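PDB 5HEA: putative glycosyltransferase (GalT1) from Streptococcus parasanguinis FW213, which probably transfers sugar residues from nucleotide-activated donors to an acceptor, this chain being the C-terminal portion of a longer protein and containing a GT-A-type glycosyltransferase domain. Local coordinates for residues R187-A193 and S233-N237; V118-N122 and F162-F167; E5-V11 and N34-I40; A78-Y82 and F178-F183. All blocks are in the same frame, centred on the assembly; numbering follows the deposited sequence.

How the interactions relate
Along the chain the order is interaction 3, then interaction 4, whose loop encloses interaction 2, and finally interaction 1. Interaction 3 pairs two parallel strands of the GT-A sheet. Interaction 4, centred about 14 Å away, sits directly on it: Ile10 and Ile38 pack against helix 72-82 at Gly79, Ile80 and Tyr82. Interaction 2 packs a short helix on another strand of the same mixed sheet, its centre about 19 Å from that of interaction 3. Interaction 1 joins the loop that follows strand 171-174 to the C-terminal helices; it and interaction 3 have centres about 25 Å apart. Phe183 and Thr166 both touch Asp191, so residues 187-193 connect interactions 4 and 2 to the helical region.

Interaction 1: R187-A193 and S233-N237; sequences RLREDDA and SMISN
The side-chain nitrogen ND2 of Asn237 is the donor in two bonds that hold helix 231-247 to the loop 187-193. One runs to the backbone oxygen of Arg189, with ND2 and O 2.9 Å apart and the donor in the carbonyl plane. The other reaches Asp192 OD2 at 3.0 Å from ND2 with an N-H...O angle of 162°; OD2 lies in the plane of the amide but is itself met from above the carboxylate plane. Using both N-H groups in this way fixes the rotation of the amide. Its OD1 lies over one face of the Arg187 guanidinium, 3.0 Å from Arg187 NH2 but without the geometry of a hydrogen bond, and also touches Ala193 CB.

Arg187 reaches along the helix as an extended chain, its CG anti to the backbone N (chi1 -151°). Its NE donates to Ser233 OG (3.1 Å) and its NH2 to Ser236 OG (3.0 Å), the latter in the guanidinium plane. The side chain is poorly ordered, so this grip is probably looser than that of Asn237. Arg189 instead lies alongside Met234 and points the same way, with NH2 3.4 Å from SD; its NE pairs with Asp229.

Asp192 is also held by cations: OD2 forms a salt bridge to Arg189 NH1 at 3.4 Å and another to Arg262, while OD1 pairs with Arg241. Glu190 and Asp191 point away from the helix, Glu190 pairing with Arg76. The acidic run thus stands between helix 72-82 on the glycosyltransferase side and the helices 231-247 and 253-272 that follow the sheet.

Interaction 2: V118-N122 and F162-F167; sequences VCNFN and FLTFTF
Leu163 and Phe121 carry this contact, the leucine on helix 161-166 and the phenylalanine on strand 116-125. The two side chains slide past each other in opposite directions: CD1 of Leu163 comes to the edge of the Phe121 ring, near its plane, 3.6 Å from Phe121 CD2. The same methyl lies 3.6 Å from the backbone oxygen of Cys119. With CG of Leu163 anti to the backbone N (chi1 169°), its methyls are directed at the strand, and CD2 meets Asn120 OD1 at 3.5 Å, crossing that side chain at about a right angle.

Asn120 is not loose beneath the leucine. Its OD1 accepts the Phe121 backbone N at 2.8 Å, and its ND2 bonds to Asn209 on the adjoining strand 204-217, which leaves the amide oriented as a platform for the methyl.

Phe121 also touches two other aromatic residues. Its CZ comes 3.9 Å from Phe162 CD2 at that ring's edge, and its ring centroid is 5.7 Å from that of Phe167, with the planes 56° apart, an oblique pair. No hydrogen bond spans the two segments.

The short strand and helix axes approach to 9.5 Å with their directions 125° apart. This is largely apolar packing of a short helix on strand 116-125 of the mixed sheet, within the GT-A-type domain.

Interaction 3: E5-V11 and N34-I40; sequences ELISIIV and NFEIILI
Residues 7-11 and 35-40 run as neighbouring parallel strands, their short axes 4.7 Å apart at closest approach and 20° from parallel. Six backbone hydrogen bonds join them in the alternating parallel pattern, in which Ile7, Ile9 and Val11 use both N and O. The bond from Ile9 N to Glu36 O, 2.8 Å, is nearly straight at 171°.

Side chains alternate between two faces. On the face of Ile7, Ile9 and Val11, CD1 of Ile9 lies 3.9 Å from Phe35 CG and 4.0 Å from Ile37 CG1. Val11 lies beside Leu39, pointing the same way, with CG1 3.7 Å from CD2. The opposite face holds the polar pair: Ser8 OG donates to Glu36 OE2 over a short 2.5 Å, using the anti lone pair of the carboxylate. Glu36 gets there because CG stands between the backbone N and carbonyl carbon (chi1 60°) and the chain is then extended. Each of the two bonded oxygens has a second partner, Ser84 N for Glu36 OE2 and Gly85 N for Ser8 OG, so these buried polar groups tie the strands to the loop preceding strand 87-90. Farther along this face Ile10 CG2 meets Ile40 CD1 at 3.7 Å.

These strands are the two ends of a beta-alpha-beta crossover, with helix 20-28 between them, as in the Rossmann-like half of GT-A enzymes. Helices 20-28 and 101-110 pack on the Ile9 face, strand 87-90 flanks residues 5-11, and helix 72-82 covers Ile10 and Ile38.

Interaction 4: A78-Y82 and F178-F183; sequences AGITY and FEGIRF
The last turn of helix 72-82, residues 78-82, faces an irregular segment that starts with a type II beta turn from Phe178 to Ile181, closed by Ile181 N bonding to Phe178 O at 2.9 Å. Gly180 takes the left-handed position of the turn (phi 77°). The backbones stay well apart, with the nearest CA atoms, those of Ile80 and Phe178, 8.0 Å from each other, and the contact is made mainly by side chains.

Ile80 reaches the turn with both its branches. CG2 sits over the centre of the Arg182 guanidinium, 3.7 Å from CZ, while CD1 reaches between two rings: 3.7 Å from Phe178 CD1, and 3.9 Å from Phe183 CE1, which it meets at that ring's edge. The isoleucine and the arginine slide past each other in opposite directions, whereas Phe178 crosses Ile80 at about a right angle.

In the GT-A fold, helix 72-82 lies against the sheet, and here the loop after strand 171-174 packs onto its final turn; Phe178 also touches Ile88 and Phe90 of strand 87-90, and Phe183 meets Phe90 edge-to-face and Arg76 in a cation-pi contact.

Arg182 is held flat under the methyl by its own loop. Its chain bends at chi2 (-59°), bringing NH1 back to Ile181 O at 2.7 Å, with that oxygen in the guanidinium plane; a weak second bond runs from NH1 to Phe178 O at 3.0 Å. At the turn's outer side the Gly180 backbone oxygen accepts a hydrogen bond from Gln280 of a neighbouring subunit, a residue on which Arg182 also packs.

Interaction 1: R187-A193 and S233-N237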
loop_
_atom_site.group_PDB
_atom_site.type_symbol
_atom_site.label_atom_id
_atom_site.label_comp_id
_atom_site.label_asym_id
_atom_site.label_seq_id
_atom_site.Cartn_x
_atom_site.Cartn_y
_atom_site.Cartn_z
ATOM N N ARG A 187 17.786 -4.806 7.366
ATOM C CA ARG A 187 18.985 -4.085 6.981
ATOM C C ARG A 187 19.965 -5.074 6.365
ATOM O O ARG A 187 20.124 -6.187 6.862
ATOM C CB ARG A 187 19.602 -3.447 8.237
ATOM C CG ARG A 187 20.389 -2.160 8.037
ATOM C CD ARG A 187 21.387 -1.960 9.185
ATOM N NE ARG A 187 21.931 -0.606 9.267
ATOM C CZ ARG A 187 21.886 0.164 10.356
ATOM N NH1 ARG A 187 21.321 -0.287 11.474
ATOM N NH2 ARG A 187 22.413 1.387 10.333
ATOM N N LEU A 188 20.599 -4.680 5.265
ATOM C CA LEU A 188 21.752 -5.407 4.749
ATOM C C LEU A 188 22.954 -4.760 5.433
ATOM O O LEU A 188 22.787 -3.761 6.134
ATOM C CB LEU A 188 21.852 -5.270 3.225
ATOM C CG LEU A 188 22.385 -6.420 2.351
ATOM C CD1 LEU A 188 23.155 -5.882 1.133
ATOM C CD2 LEU A 188 23.225 -7.428 3.133
ATOM N N ARG A 189 24.153 -5.313 5.232
ATOM C CA ARG A 189 25.333 -4.934 6.016
ATOM C C ARG A 189 24.976 -5.072 7.499
ATOM O O ARG A 189 25.213 -4.177 8.311
ATOM C CB ARG A 189 25.780 -3.505 5.686
ATOM C CG ARG A 189 26.136 -3.267 4.228
ATOM C CD ARG A 189 27.370 -4.062 3.831
ATOM N NE ARG A 189 28.175 -3.363 2.830
ATOM C CZ ARG A 189 29.236 -2.610 3.113
ATOM N NH1 ARG A 189 29.634 -2.454 4.373
ATOM N NH2 ARG A 189 29.901 -2.016 2.132
ATOM N N GLU A 190 24.344 -6.190 7.837
ATOM C CA GLU A 190 23.866 -6.382 9.195
ATOM C C GLU A 190 25.028 -6.822 10.086
ATOM O O GLU A 190 25.089 -6.434 11.260
ATOM C CB GLU A 190 22.686 -7.365 9.240
ATOM C CG GLU A 190 22.986 -8.820 8.817
ATOM C CD GLU A 190 22.901 -9.090 7.300
ATOM O OE1 GLU A 190 22.769 -8.143 6.487
ATOM O OE2 GLU A 190 22.973 -10.280 6.914
ATOM N N ASP A 191 25.948 -7.602 9.500
ATOM C CA ASP A 191 27.209 -8.025 10.145
ATOM C C ASP A 191 28.049 -6.808 10.511
ATOM O O ASP A 191 28.600 -6.724 11.620
ATOM C CB ASP A 191 28.061 -8.914 9.211
ATOM C CG ASP A 191 27.521 -10.335 9.062
ATOM O OD1 ASP A 191 26.564 -10.687 9.785
ATOM O OD2 ASP A 191 28.069 -11.107 8.224
ATOM N N ASP A 192 28.148 -5.889 9.547
ATOM C CA ASP A 192 28.865 -4.617 9.676
ATOM C C ASP A 192 28.371 -3.823 10.904
ATOM O O ASP A 192 29.160 -3.188 11.600
ATOM C CB ASP A 192 28.658 -3.828 8.371
ATOM C CG ASP A 192 29.421 -2.494 8.320
ATOM O OD1 ASP A 192 30.486 -2.333 8.950
ATOM O OD2 ASP A 192 28.945 -1.605 7.598
ATOM N N ALA A 193 27.066 -3.886 11.171
ATOM C CA ALA A 193 26.443 -3.142 12.270
ATOM C C ALA A 193 26.528 -3.845 13.618
ATOM O O ALA A 193 26.200 -3.251 14.643
ATOM C CB ALA A 193 24.971 -2.845 11.936
ATOM N N SER A 233 23.181 1.964 4.591
ATOM C CA SER A 233 23.717 1.282 5.774
ATOM C C SER A 233 25.239 1.346 5.892
ATOM O O SER A 233 25.784 1.509 6.990
ATOM C CB SER A 233 23.289 -0.179 5.766
ATOM O OG SER A 233 21.940 -0.263 6.160
ATOM N N MET A 234 25.920 1.194 4.762
ATOM C CA MET A 234 27.377 1.293 4.722
ATOM C C MET A 234 27.846 2.588 5.420
ATOM O O MET A 234 28.809 2.589 6.194
ATOM C CB MET A 234 27.857 1.255 3.268
ATOM C CG MET A 234 29.373 1.238 3.099
ATOM S SD MET A 234 29.908 1.272 1.369
ATOM C CE MET A 234 29.202 2.827 0.786
ATOM N N ILE A 235 27.137 3.678 5.155
ATOM C CA ILE A 235 27.499 4.980 5.703
ATOM C C ILE A 235 27.049 5.096 7.150
ATOM O O ILE A 235 27.845 5.438 8.016
ATOM C CB ILE A 235 26.904 6.125 4.844
ATOM C CG1 ILE A 235 27.453 6.033 3.421
ATOM C CG2 ILE A 235 27.232 7.482 5.442
ATOM C CD1 ILE A 235 28.976 5.982 3.397
ATOM N N SER A 236 25.775 4.810 7.424
ATOM C CA SER A 236 25.270 4.967 8.794
ATOM C C SER A 236 25.937 3.997 9.794
ATOM O O SER A 236 26.171 4.366 10.950
ATOM C CB SER A 236 23.740 4.865 8.840
ATOM O OG SER A 236 23.328 3.583 8.450
ATOM N N ASN A 237 26.262 2.778 9.351
ATOM C CA ASN A 237 27.037 1.851 10.191
ATOM C C ASN A 237 28.379 2.435 10.616
ATOM O O ASN A 237 28.766 2.313 11.768
ATOM C CB ASN A 237 27.297 0.500 9.498
ATOM C CG ASN A 237 26.041 -0.353 9.374
ATOM O OD1 ASN A 237 25.005 -0.033 9.946
ATOM N ND2 ASN A 237 26.141 -1.455 8.637
#

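Interaction 2: V118-N122 and F162-F167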
loop_
_atom_site.group_PDB
_atom_site.type_symbol
_atom_site.label_atom_id
_atom_site.label_comp_id
_atom_site.label_asym_id
_atom_site.label_seq_id
_atom_site.Cartn_x
_atom_site.Cartn_y
_atom_site.Cartn_z
ATOM N N VAL A 118 38.881 -15.946 16.777
ATOM C CA VAL A 118 38.592 -15.581 15.399
ATOM C C VAL A 118 39.620 -16.274 14.532
ATOM O O VAL A 118 40.809 -16.281 14.864
ATOM C CB VAL A 118 38.728 -14.050 15.185
ATOM C CG1 VAL A 118 38.424 -13.658 13.720
ATOM C CG2 VAL A 118 37.830 -13.273 16.153
ATOM N N CYS A 119 39.177 -16.882 13.438
ATOM C CA CYS A 119 40.137 -17.383 12.457
ATOM C C CYS A 119 39.947 -16.648 11.144
ATOM O O CYS A 119 39.130 -15.730 11.045
ATOM C CB CYS A 119 40.060 -18.915 12.281
ATOM S SG CYS A 119 38.580 -19.566 11.449
ATOM N N ASN A 120 40.701 -17.045 10.136
ATOM C CA ASN A 120 40.646 -16.369 8.854
ATOM C C ASN A 120 39.875 -17.251 7.876
ATOM O O ASN A 120 39.294 -18.276 8.263
ATOM C CB ASN A 120 42.075 -16.095 8.355
ATOM C CG ASN A 120 42.180 -14.821 7.536
ATOM O OD1 ASN A 120 41.260 -14.459 6.801
ATOM N ND2 ASN A 120 43.302 -14.129 7.667
ATOM N N PHE A 121 39.852 -16.862 6.609
ATOM C CA PHE A 121 39.180 -17.696 5.615
ATOM C C PHE A 121 39.974 -17.747 4.322
ATOM O O PHE A 121 40.707 -16.816 3.993
ATOM C CB PHE A 121 37.745 -17.191 5.343
ATOM C CG PHE A 121 37.686 -15.822 4.740
ATOM C CD1 PHE A 121 37.719 -15.650 3.363
ATOM C CD2 PHE A 121 37.613 -14.701 5.545
ATOM C CE1 PHE A 121 37.673 -14.385 2.806
ATOM C CE2 PHE A 121 37.575 -13.434 4.994
ATOM C CZ PHE A 121 37.603 -13.274 3.628
ATOM N N ASN A 122 39.833 -18.846 3.594
ATOM C CA ASN A 122 40.335 -18.919 2.233
ATOM C C ASN A 122 39.085 -18.922 1.375
ATOM O O ASN A 122 37.978 -18.940 1.907
ATOM C CB ASN A 122 41.196 -20.171 2.026
ATOM C CG ASN A 122 42.642 -19.953 2.434
ATOM O OD1 ASN A 122 43.169 -18.855 2.283
ATOM N ND2 ASN A 122 43.285 -20.990 2.963
ATOM N N PHE A 162 37.053 -6.520 6.053
ATOM C CA PHE A 162 35.899 -7.378 5.790
ATOM C C PHE A 162 35.852 -8.545 6.774
ATOM O O PHE A 162 34.817 -8.816 7.389
ATOM C CB PHE A 162 35.947 -7.903 4.350
ATOM C CG PHE A 162 34.872 -8.918 4.029
ATOM C CD1 PHE A 162 33.611 -8.509 3.610
ATOM C CD2 PHE A 162 35.130 -10.277 4.126
ATOM C CE1 PHE A 162 32.624 -9.443 3.308
ATOM C CE2 PHE A 162 34.146 -11.214 3.819
ATOM C CZ PHE A 162 32.897 -10.796 3.414
ATOM N N LEU A 163 36.976 -9.238 6.901
ATOM C CA LEU A 163 37.104 -10.341 7.854
ATOM C C LEU A 163 36.731 -9.972 9.285
ATOM O O LEU A 163 35.993 -10.707 9.947
ATOM C CB LEU A 163 38.528 -10.875 7.850
ATOM C CG LEU A 163 38.816 -11.843 8.996
ATOM C CD1 LEU A 163 38.061 -13.137 8.788
ATOM C CD2 LEU A 163 40.316 -12.070 9.107
ATOM N N THR A 164 37.248 -8.835 9.755
ATOM C CA THR A 164 37.108 -8.438 11.147
ATOM C C THR A 164 35.708 -7.935 11.486
ATOM O O THR A 164 35.106 -8.362 12.469
ATOM C CB THR A 164 38.129 -7.332 11.517
ATOM O OG1 THR A 164 39.460 -7.808 11.276
ATOM C CG2 THR A 164 38.008 -6.948 12.989
ATOM N N PHE A 165 35.192 -7.018 10.682
ATOM C CA PHE A 165 33.984 -6.292 11.089
ATOM C C PHE A 165 32.717 -6.673 10.335
ATOM O O PHE A 165 31.627 -6.676 10.906
ATOM C CB PHE A 165 34.204 -4.779 10.996
ATOM C CG PHE A 165 35.253 -4.264 11.938
ATOM C CD1 PHE A 165 34.986 -4.141 13.289
ATOM C CD2 PHE A 165 36.508 -3.914 11.474
ATOM C CE1 PHE A 165 35.951 -3.674 14.161
ATOM C CE2 PHE A 165 37.472 -3.442 12.339
ATOM C CZ PHE A 165 37.194 -3.324 13.685
ATOM N N THR A 166 32.846 -6.986 9.053
ATOM C CA THR A 166 31.648 -7.152 8.242
ATOM C C THR A 166 31.323 -8.611 7.909
ATOM O O THR A 166 30.403 -8.875 7.131
ATOM C CB THR A 166 31.735 -6.315 6.955
ATOM O OG1 THR A 166 32.727 -6.869 6.088
ATOM C CG2 THR A 166 32.121 -4.883 7.288
ATOM N N PHE A 167 32.073 -9.550 8.489
ATOM C CA PHE A 167 31.818 -10.976 8.261
ATOM C C PHE A 167 31.530 -11.690 9.582
ATOM O O PHE A 167 32.381 -11.758 10.473
ATOM C CB PHE A 167 32.999 -11.638 7.535
ATOM C CG PHE A 167 32.635 -12.921 6.834
ATOM C CD1 PHE A 167 31.526 -12.976 6.003
ATOM C CD2 PHE A 167 33.404 -14.068 7.003
ATOM C CE1 PHE A 167 31.180 -14.162 5.348
ATOM C CE2 PHE A 167 33.070 -15.254 6.367
ATOM C CZ PHE A 167 31.949 -15.302 5.532
#

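Interaction 3: E5-V11 and N34-I40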
loop_
_atom_site.group_PDB
_atom_site.type_symbol
_atom_site.label_atom_id
_atom_site.label_comp_id
_atom_site.label_asym_id
_atom_site.label_seq_id
_atom_site.Cartn_x
_atom_site.Cartn_y
_atom_site.Cartn_z
ATOM N N GLU A 5 32.277 -28.108 26.186
ATOM C CA GLU A 5 30.982 -27.444 26.364
ATOM C C GLU A 5 30.263 -27.220 25.033
ATOM O O GLU A 5 30.878 -27.238 23.974
ATOM C CB GLU A 5 31.176 -26.126 27.098
ATOM C CG GLU A 5 31.910 -26.296 28.416
ATOM C CD GLU A 5 32.840 -25.138 28.722
ATOM O OE1 GLU A 5 32.646 -24.491 29.774
ATOM O OE2 GLU A 5 33.770 -24.880 27.918
ATOM N N LEU A 6 28.954 -27.017 25.091
ATOM C CA LEU A 6 28.143 -26.994 23.882
ATOM C C LEU A 6 28.359 -25.722 23.067
ATOM O O LEU A 6 28.264 -24.603 23.587
ATOM C CB LEU A 6 26.670 -27.161 24.230
ATOM C CG LEU A 6 25.686 -27.115 23.062
ATOM C CD1 LEU A 6 25.750 -28.410 22.251
ATOM C CD2 LEU A 6 24.279 -26.853 23.593
ATOM N N ILE A 7 28.676 -25.903 21.791
ATOM C CA ILE A 7 28.781 -24.783 20.883
ATOM C C ILE A 7 27.522 -24.717 20.016
ATOM O O ILE A 7 27.134 -25.702 19.391
ATOM C CB ILE A 7 30.037 -24.889 19.998
ATOM C CG1 ILE A 7 31.307 -24.824 20.856
ATOM C CG2 ILE A 7 30.055 -23.769 18.956
ATOM C CD1 ILE A 7 32.564 -25.071 20.055
ATOM N N SER A 8 26.878 -23.558 19.978
ATOM C CA SER A 8 25.737 -23.379 19.077
ATOM C C SER A 8 26.168 -22.771 17.740
ATOM O O SER A 8 26.708 -21.663 17.701
ATOM C CB SER A 8 24.665 -22.498 19.722
ATOM O OG SER A 8 24.114 -23.103 20.878
ATOM N N ILE A 9 25.910 -23.494 16.653
ATOM C CA ILE A 9 26.231 -23.039 15.298
ATOM C C ILE A 9 24.968 -22.578 14.599
ATOM O O ILE A 9 24.072 -23.384 14.329
ATOM C CB ILE A 9 26.818 -24.171 14.447
ATOM C CG1 ILE A 9 27.956 -24.873 15.206
ATOM C CG2 ILE A 9 27.277 -23.624 13.089
ATOM C CD1 ILE A 9 28.367 -26.206 14.576
ATOM N N ILE A 10 24.902 -21.282 14.312
ATOM C CA ILE A 10 23.723 -20.668 13.721
ATOM C C ILE A 10 23.875 -20.569 12.212
ATOM O O ILE A 10 24.808 -19.946 11.702
ATOM C CB ILE A 10 23.451 -19.282 14.354
ATOM C CG1 ILE A 10 23.086 -19.462 15.834
ATOM C CG2 ILE A 10 22.346 -18.535 13.585
ATOM C CD1 ILE A 10 23.172 -18.189 16.658
ATOM N N VAL A 11 22.957 -21.209 11.498
ATOM C CA VAL A 11 23.064 -21.317 10.052
ATOM C C VAL A 11 21.764 -20.847 9.400
ATOM O O VAL A 11 20.789 -21.593 9.317
ATOM C CB VAL A 11 23.392 -22.771 9.632
ATOM C CG1 VAL A 11 23.478 -22.900 8.101
ATOM C CG2 VAL A 11 24.694 -23.233 10.285
ATOM N N ASN A 34 30.654 -31.791 20.392
ATOM C CA ASN A 34 29.565 -31.272 21.209
ATOM C C ASN A 34 28.990 -29.946 20.699
ATOM O O ASN A 34 29.222 -28.885 21.276
ATOM C CB ASN A 34 29.984 -31.151 22.676
ATOM C CG ASN A 34 28.799 -30.925 23.593
ATOM O OD1 ASN A 34 27.650 -31.075 23.175
ATOM N ND2 ASN A 34 29.066 -30.557 24.839
ATOM N N PHE A 35 28.244 -30.021 19.605
ATOM C CA PHE A 35 27.618 -28.832 19.056
ATOM C C PHE A 35 26.145 -29.072 18.772
ATOM O O PHE A 35 25.684 -30.213 18.733
ATOM C CB PHE A 35 28.324 -28.373 17.773
ATOM C CG PHE A 35 28.386 -29.431 16.699
ATOM C CD1 PHE A 35 27.280 -29.718 15.915
ATOM C CD2 PHE A 35 29.551 -30.137 16.480
ATOM C CE1 PHE A 35 27.336 -30.694 14.938
ATOM C CE2 PHE A 35 29.623 -31.109 15.504
ATOM C CZ PHE A 35 28.516 -31.389 14.726
ATOM N N GLU A 36 25.416 -27.978 18.590
ATOM C CA GLU A 36 24.118 -28.018 17.950
ATOM C C GLU A 36 24.184 -27.129 16.710
ATOM O O GLU A 36 24.823 -26.066 16.712
ATOM C CB GLU A 36 23.016 -27.553 18.901
ATOM C CG GLU A 36 23.177 -26.133 19.418
ATOM C CD GLU A 36 22.016 -25.691 20.303
ATOM O OE1 GLU A 36 20.998 -26.414 20.388
ATOM O OE2 GLU A 36 22.121 -24.617 20.923
ATOM N N ILE A 37 23.548 -27.588 15.643
ATOM C CA ILE A 37 23.380 -26.784 14.448
ATOM C C ILE A 37 21.951 -26.293 14.426
ATOM O O ILE A 37 21.011 -27.088 14.389
ATOM C CB ILE A 37 23.654 -27.590 13.181
ATOM C CG1 ILE A 37 25.105 -28.081 13.202
ATOM C CG2 ILE A 37 23.360 -26.730 11.951
ATOM C CD1 ILE A 37 25.453 -29.120 12.160
ATOM N N ILE A 38 21.793 -24.976 14.482
ATOM C CA ILE A 38 20.490 -24.355 14.386
ATOM C C ILE A 38 20.307 -23.845 12.972
ATOM O O ILE A 38 20.907 -22.847 12.568
ATOM C CB ILE A 38 20.335 -23.233 15.403
ATOM C CG1 ILE A 38 20.720 -23.763 16.785
ATOM C CG2 ILE A 38 18.900 -22.706 15.405
ATOM C CD1 ILE A 38 20.749 -22.709 17.832
ATOM N N LEU A 39 19.519 -24.594 12.207
ATOM C CA LEU A 39 19.202 -24.257 10.834
ATOM C C LEU A 39 17.965 -23.380 10.828
ATOM O O LEU A 39 16.887 -23.845 11.172
ATOM C CB LEU A 39 18.910 -25.539 10.038
ATOM C CG LEU A 39 20.093 -26.387 9.585
ATOM C CD1 LEU A 39 19.616 -27.638 8.822
ATOM C CD2 LEU A 39 21.013 -25.540 8.725
ATOM N N ILE A 40 18.102 -22.114 10.447
ATOM C CA ILE A 40 16.919 -21.266 10.353
ATOM C C ILE A 40 16.493 -21.118 8.900
ATOM O O ILE A 40 17.049 -20.302 8.154
ATOM C CB ILE A 40 17.103 -19.874 11.010
ATOM C CG1 ILE A 40 17.607 -20.012 12.453
ATOM C CG2 ILE A 40 15.792 -19.100 10.987
ATOM C CD1 ILE A 40 19.120 -20.011 12.568
#

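Interaction 4: A78-Y82 and F178-F183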
loop_
_atom_site.group_PDB
_atom_site.type_symbol
_atom_site.label_atom_id
_atom_site.label_comp_id
_atom_site.label_asym_id
_atom_site.label_seq_id
_atom_site.Cartn_x
_atom_site.Cartn_y
_atom_site.Cartn_z
ATOM N N ALA A 78 16.841 -15.191 15.481
ATOM C CA ALA A 78 16.088 -16.373 15.899
ATOM C C ALA A 78 17.055 -17.445 16.376
ATOM O O ALA A 78 16.798 -18.141 17.362
ATOM C CB ALA A 78 15.218 -16.913 14.740
ATOM N N GLY A 79 18.171 -17.573 15.665
ATOM C CA GLY A 79 19.210 -18.514 16.046
ATOM C C GLY A 79 19.776 -18.204 17.426
ATOM O O GLY A 79 19.943 -19.098 18.258
ATOM N N ILE A 80 20.089 -16.935 17.662
ATOM C CA ILE A 80 20.629 -16.496 18.961
ATOM C C ILE A 80 19.659 -16.806 20.107
ATOM O O ILE A 80 20.066 -17.209 21.207
ATOM C CB ILE A 80 20.938 -14.988 18.944
ATOM C CG1 ILE A 80 22.021 -14.685 17.901
ATOM C CG2 ILE A 80 21.382 -14.498 20.338
ATOM C CD1 ILE A 80 22.255 -13.194 17.664
ATOM N N THR A 81 18.374 -16.625 19.827
ATOM C CA THR A 81 17.311 -16.849 20.802
ATOM C C THR A 81 17.151 -18.327 21.125
ATOM O O THR A 81 16.974 -18.699 22.287
ATOM C CB THR A 81 15.969 -16.292 20.267
ATOM O OG1 THR A 81 16.085 -14.876 20.103
ATOM C CG2 THR A 81 14.837 -16.586 21.221
ATOM N N TYR A 82 17.227 -19.169 20.100
ATOM C CA TYR A 82 17.068 -20.613 20.275
ATOM C C TYR A 82 18.337 -21.296 20.841
ATOM O O TYR A 82 18.268 -22.376 21.434
ATOM C CB TYR A 82 16.612 -21.248 18.951
ATOM C CG TYR A 82 16.393 -22.746 18.984
ATOM C CD1 TYR A 82 15.119 -23.284 19.150
ATOM C CD2 TYR A 82 17.462 -23.631 18.831
ATOM C CE1 TYR A 82 14.923 -24.664 19.178
ATOM C CE2 TYR A 82 17.275 -25.004 18.862
ATOM C CZ TYR A 82 16.008 -25.516 19.031
ATOM O OH TYR A 82 15.838 -26.882 19.052
ATOM N N PHE A 178 26.130 -11.792 24.027
ATOM C CA PHE A 178 24.978 -11.373 23.221
ATOM C C PHE A 178 23.863 -10.619 23.974
ATOM O O PHE A 178 22.852 -10.237 23.368
ATOM C CB PHE A 178 24.402 -12.554 22.422
ATOM C CG PHE A 178 25.242 -12.934 21.233
ATOM C CD1 PHE A 178 24.980 -12.399 19.983
ATOM C CD2 PHE A 178 26.316 -13.796 21.379
ATOM C CE1 PHE A 178 25.760 -12.731 18.892
ATOM C CE2 PHE A 178 27.100 -14.141 20.295
ATOM C CZ PHE A 178 26.830 -13.607 19.051
ATOM N N GLU A 179 24.040 -10.405 25.277
ATOM C CA GLU A 179 23.070 -9.608 26.040
ATOM C C GLU A 179 22.840 -8.235 25.398
ATOM O O GLU A 179 23.754 -7.399 25.336
ATOM C CB GLU A 179 23.509 -9.427 27.499
ATOM C CG GLU A 179 22.523 -8.569 28.309
ATOM C CD GLU A 179 23.020 -8.188 29.703
ATOM O OE1 GLU A 179 24.217 -8.391 30.008
ATOM O OE2 GLU A 179 22.199 -7.676 30.494
ATOM N N GLY A 180 21.624 -8.017 24.903
ATOM C CA GLY A 180 21.261 -6.736 24.325
ATOM C C GLY A 180 21.792 -6.505 22.924
ATOM O O GLY A 180 21.605 -5.420 22.360
ATOM N N ILE A 181 22.456 -7.511 22.358
ATOM C CA ILE A 181 22.992 -7.393 21.006
ATOM C C ILE A 181 22.204 -8.248 20.017
ATOM O O ILE A 181 22.116 -9.470 20.178
ATOM C CB ILE A 181 24.508 -7.766 20.952
ATOM C CG1 ILE A 181 25.341 -6.723 21.715
ATOM C CG2 ILE A 181 24.974 -7.822 19.512
ATOM C CD1 ILE A 181 26.832 -7.062 21.821
ATOM N N ARG A 182 21.635 -7.600 19.000
ATOM C CA ARG A 182 20.901 -8.284 17.929
ATOM C C ARG A 182 21.243 -7.639 16.604
ATOM O O ARG A 182 21.637 -6.468 16.564
ATOM C CB ARG A 182 19.375 -8.211 18.166
ATOM C CG ARG A 182 18.880 -9.042 19.365
ATOM C CD ARG A 182 19.226 -10.527 19.206
ATOM N NE ARG A 182 18.697 -11.363 20.287
ATOM C CZ ARG A 182 19.331 -11.607 21.434
ATOM N NH1 ARG A 182 20.525 -11.069 21.680
ATOM N NH2 ARG A 182 18.765 -12.390 22.346
ATOM N N PHE A 183 21.107 -8.404 15.520
ATOM C CA PHE A 183 21.287 -7.861 14.183
ATOM C C PHE A 183 20.074 -6.980 13.868
ATOM O O PHE A 183 18.953 -7.345 14.196
ATOM C CB PHE A 183 21.415 -8.987 13.154
ATOM C CG PHE A 183 22.658 -9.836 13.336
ATOM C CD1 PHE A 183 22.674 -10.878 14.253
ATOM C CD2 PHE A 183 23.814 -9.566 12.613
ATOM C CE1 PHE A 183 23.825 -11.657 14.445
ATOM C CE2 PHE A 183 24.971 -10.339 12.799
ATOM C CZ PHE A 183 24.965 -11.384 13.716
#